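Local coordinates for Ice-binding protein isoform1a (Antarctomyces psychrotrophicus, PDB 7BWX) that probably binds to the prism planes of ice crystals through a right-handed beta-solenoid, acting as an antifreeze protein in an Antarctic ascomycete, at residues 9-14 and 190-195. The protein carries 1 engineered substitution. Numbering follows the deposited sequence.
Sequences LDLGAA and ALLAGS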
ATOM      1  N   LEU A   9       1.882   2.959  12.391  1.00 26.76           N
ATOM      2  CA  LEU A   9       0.412   3.147  12.423  1.00 24.54           C
ATOM      3  C   LEU A   9      -0.241   1.808  12.766  1.00 23.51           C
ATOM      4  O   LEU A   9       0.103   0.778  12.172  1.00 25.14           O
ATOM      5  CB  LEU A   9      -0.040   3.678  11.070  1.00 23.24           C
ATOM      6  CG  LEU A   9       0.571   5.016  10.688  1.00 24.10           C
ATOM      7  CD1 LEU A   9       0.222   5.353   9.248  1.00 23.98           C
ATOM      8  CD2 LEU A   9       0.073   6.093  11.627  1.00 23.46           C
ATOM      9  N   ASP A  10      -1.235   1.821  13.635  1.00 20.50           N
ATOM     10  CA  ASP A  10      -1.996   0.600  13.952  1.00 22.96           C
ATOM     11  C   ASP A  10      -3.053   0.414  12.850  1.00 20.88           C
ATOM     12  O   ASP A  10      -3.854   1.351  12.643  1.00 19.94           O
ATOM     13  CB  ASP A  10      -2.574   0.754  15.354  1.00 25.28           C
ATOM     14  CG  ASP A  10      -3.340  -0.467  15.841  1.00 33.02           C
ATOM     15  OD1 ASP A  10      -3.320  -1.542  15.165  1.00 28.52           O
ATOM     16  OD2 ASP A  10      -3.934  -0.334  16.924  1.00 42.78           O
ATOM     17  N   LEU A  11      -3.063  -0.739  12.185  1.00 19.01           N
ATOM     18  CA  LEU A  11      -4.045  -1.005  11.097  1.00 20.32           C
ATOM     19  C   LEU A  11      -5.236  -1.778  11.672  1.00 16.75           C
ATOM     20  O   LEU A  11      -6.166  -2.026  10.917  1.00 16.59           O
ATOM     21  CB  LEU A  11      -3.397  -1.797   9.966  1.00 20.70           C
ATOM     22  CG  LEU A  11      -2.325  -1.060   9.170  1.00 26.21           C
ATOM     23  CD1 LEU A  11      -1.762  -1.957   8.089  1.00 27.40           C
ATOM     24  CD2 LEU A  11      -2.871   0.195   8.577  1.00 29.48           C
ATOM     25  N   GLY A  12      -5.175  -2.170  12.951  1.00 16.01           N
ATOM     26  CA  GLY A  12      -6.272  -2.887  13.618  1.00 16.68           C
ATOM     27  C   GLY A  12      -6.734  -4.080  12.796  1.00 16.48           C
ATOM     28  O   GLY A  12      -5.907  -4.912  12.366  1.00 14.81           O
ATOM     29  N   ALA A  13      -8.026  -4.178  12.509  1.00 15.90           N
ATOM     30  CA  ALA A  13      -8.563  -5.356  11.816  1.00 14.65           C
ATOM     31  C   ALA A  13      -8.154  -5.337  10.339  1.00 13.39           C
ATOM     32  O   ALA A  13      -8.321  -6.397   9.715  1.00 15.15           O
ATOM     33  CB  ALA A  13     -10.056  -5.461  11.947  1.00 15.27           C
ATOM     34  N   ALA A  14      -7.641  -4.234   9.803  1.00 14.00           N
ATOM     35  CA  ALA A  14      -7.171  -4.184   8.389  1.00 13.85           C
ATOM     36  C   ALA A  14      -5.830  -4.927   8.239  1.00 13.92           C
ATOM     37  O   ALA A  14      -5.414  -5.171   7.099  1.00 12.51           O
ATOM     38  CB  ALA A  14      -7.061  -2.759   7.917  1.00 14.10           C
ATOM     39  N   ALA A 190       0.224  -4.458   1.488  1.00 14.70           N
ATOM     40  CA  ALA A 190      -1.253  -4.445   1.445  1.00 14.05           C
ATOM     41  C   ALA A 190      -1.740  -3.267   0.626  1.00 12.59           C
ATOM     42  O   ALA A 190      -1.020  -2.268   0.561  1.00 13.09           O
ATOM     43  CB  ALA A 190      -1.774  -4.408   2.849  1.00 14.82           C
ATOM     44  N   LEU A 191      -2.905  -3.424  -0.004  1.00 11.46           N
ATOM     45  CA  LEU A 191      -3.575  -2.379  -0.790  1.00 11.92           C
ATOM     46  C   LEU A 191      -4.887  -2.010  -0.085  1.00 12.24           C
ATOM     47  O   LEU A 191      -5.837  -2.810  -0.169  1.00 12.74           O
ATOM     48  CB  LEU A 191      -3.811  -2.877  -2.219  1.00 11.87           C
ATOM     49  CG  LEU A 191      -2.559  -3.379  -2.935  1.00 12.75           C
ATOM     50  CD1 LEU A 191      -2.906  -3.855  -4.309  1.00 13.16           C
ATOM     51  CD2 LEU A 191      -1.453  -2.347  -2.991  1.00 13.23           C
ATOM     52  N   LEU A 192      -4.895  -0.890   0.661  1.00 12.29           N
ATOM     53  CA  LEU A 192      -6.053  -0.462   1.480  1.00 12.60           C
ATOM     54  C   LEU A 192      -6.608   0.830   0.882  1.00 11.81           C
ATOM     55  O   LEU A 192      -6.043   1.939   1.121  1.00 12.38           O
ATOM     56  CB  LEU A 192      -5.581  -0.280   2.928  1.00 14.09           C
ATOM     57  CG  LEU A 192      -4.847  -1.452   3.560  1.00 13.65           C
ATOM     58  CD1 LEU A 192      -4.516  -1.148   4.991  1.00 14.90           C
ATOM     59  CD2 LEU A 192      -5.636  -2.745   3.513  1.00 14.34           C
ATOM     60  N   ALA A 193      -7.619   0.687   0.035  1.00 12.21           N
ATOM     61  CA  ALA A 193      -8.163   1.760  -0.820  1.00 11.78           C
ATOM     62  C   ALA A 193      -9.353   2.421  -0.139  1.00 12.79           C
ATOM     63  O   ALA A 193     -10.012   1.747   0.673  1.00 13.95           O
ATOM     64  CB  ALA A 193      -8.581   1.257  -2.161  1.00 11.14           C
ATOM     65  N   GLY A 194      -9.582   3.685  -0.460  1.00 12.03           N
ATOM     66  CA  GLY A 194     -10.768   4.410   0.017  1.00 13.32           C
ATOM     67  C   GLY A 194     -11.917   4.306  -0.979  1.00 13.77           C
ATOM     68  O   GLY A 194     -13.033   4.721  -0.634  1.00 14.26           O
ATOM     69  N   SER A 195     -11.668   3.833  -2.202  1.00 13.70           N
ATOM     70  CA  SER A 195     -12.731   3.626  -3.225  1.00 13.88           C
ATOM     71  C   SER A 195     -12.698   2.181  -3.737  1.00 13.40           C
ATOM     72  O   SER A 195     -13.369   1.334  -3.129  1.00 14.11           O
ATOM     73  CB  SER A 195     -12.644   4.666  -4.337  1.00 14.14           C
ATOM     74  OG  SER A 195     -11.395   4.629  -5.037  1.00 13.76           O
TER
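Leu192 CD1 meets two methyl groups of segment 9-14, a loop that runs into a 3-10 turn at Ala13-Ala14: Leu11 CD2 at 4.2 Å and Ala14 CB, also 4.2 Å from Leu192 CD1. The contact is purely apolar, made by branch ends and a beta-methyl at van der Waals distance, and all three residues are buried. Both leucines place CG opposite the carbonyl carbon and beside the backbone N (chi1 -67° in Leu11, -53° in Leu192), and the two extended side chains converge at an oblique angle. Leu192 ends strand 186-192, one of the parallel strands of the right-handed beta-solenoid, whereas segment 9-14 precedes strand 19-20; the contact thus joins the N-terminal lead-in to a coil from near the C-terminal end of the chain. Leu11 also packs on Asn172 and Ile174 of strand 172-175 and on Ala73 of helix 61-79. Polar interactions shape the segment itself. Asp10 OD1 accepts a hydrogen bond from Gly12 N (3.0 Å), forming an Asx turn in which the N-H approaches from above the carboxylate plane. Ala14 N bonds to Leu11 O at 2.9 Å, closing the turn that brings both apolar groups to Leu192, and Ala13 N reaches Asp69 OD2 on helix 61-79.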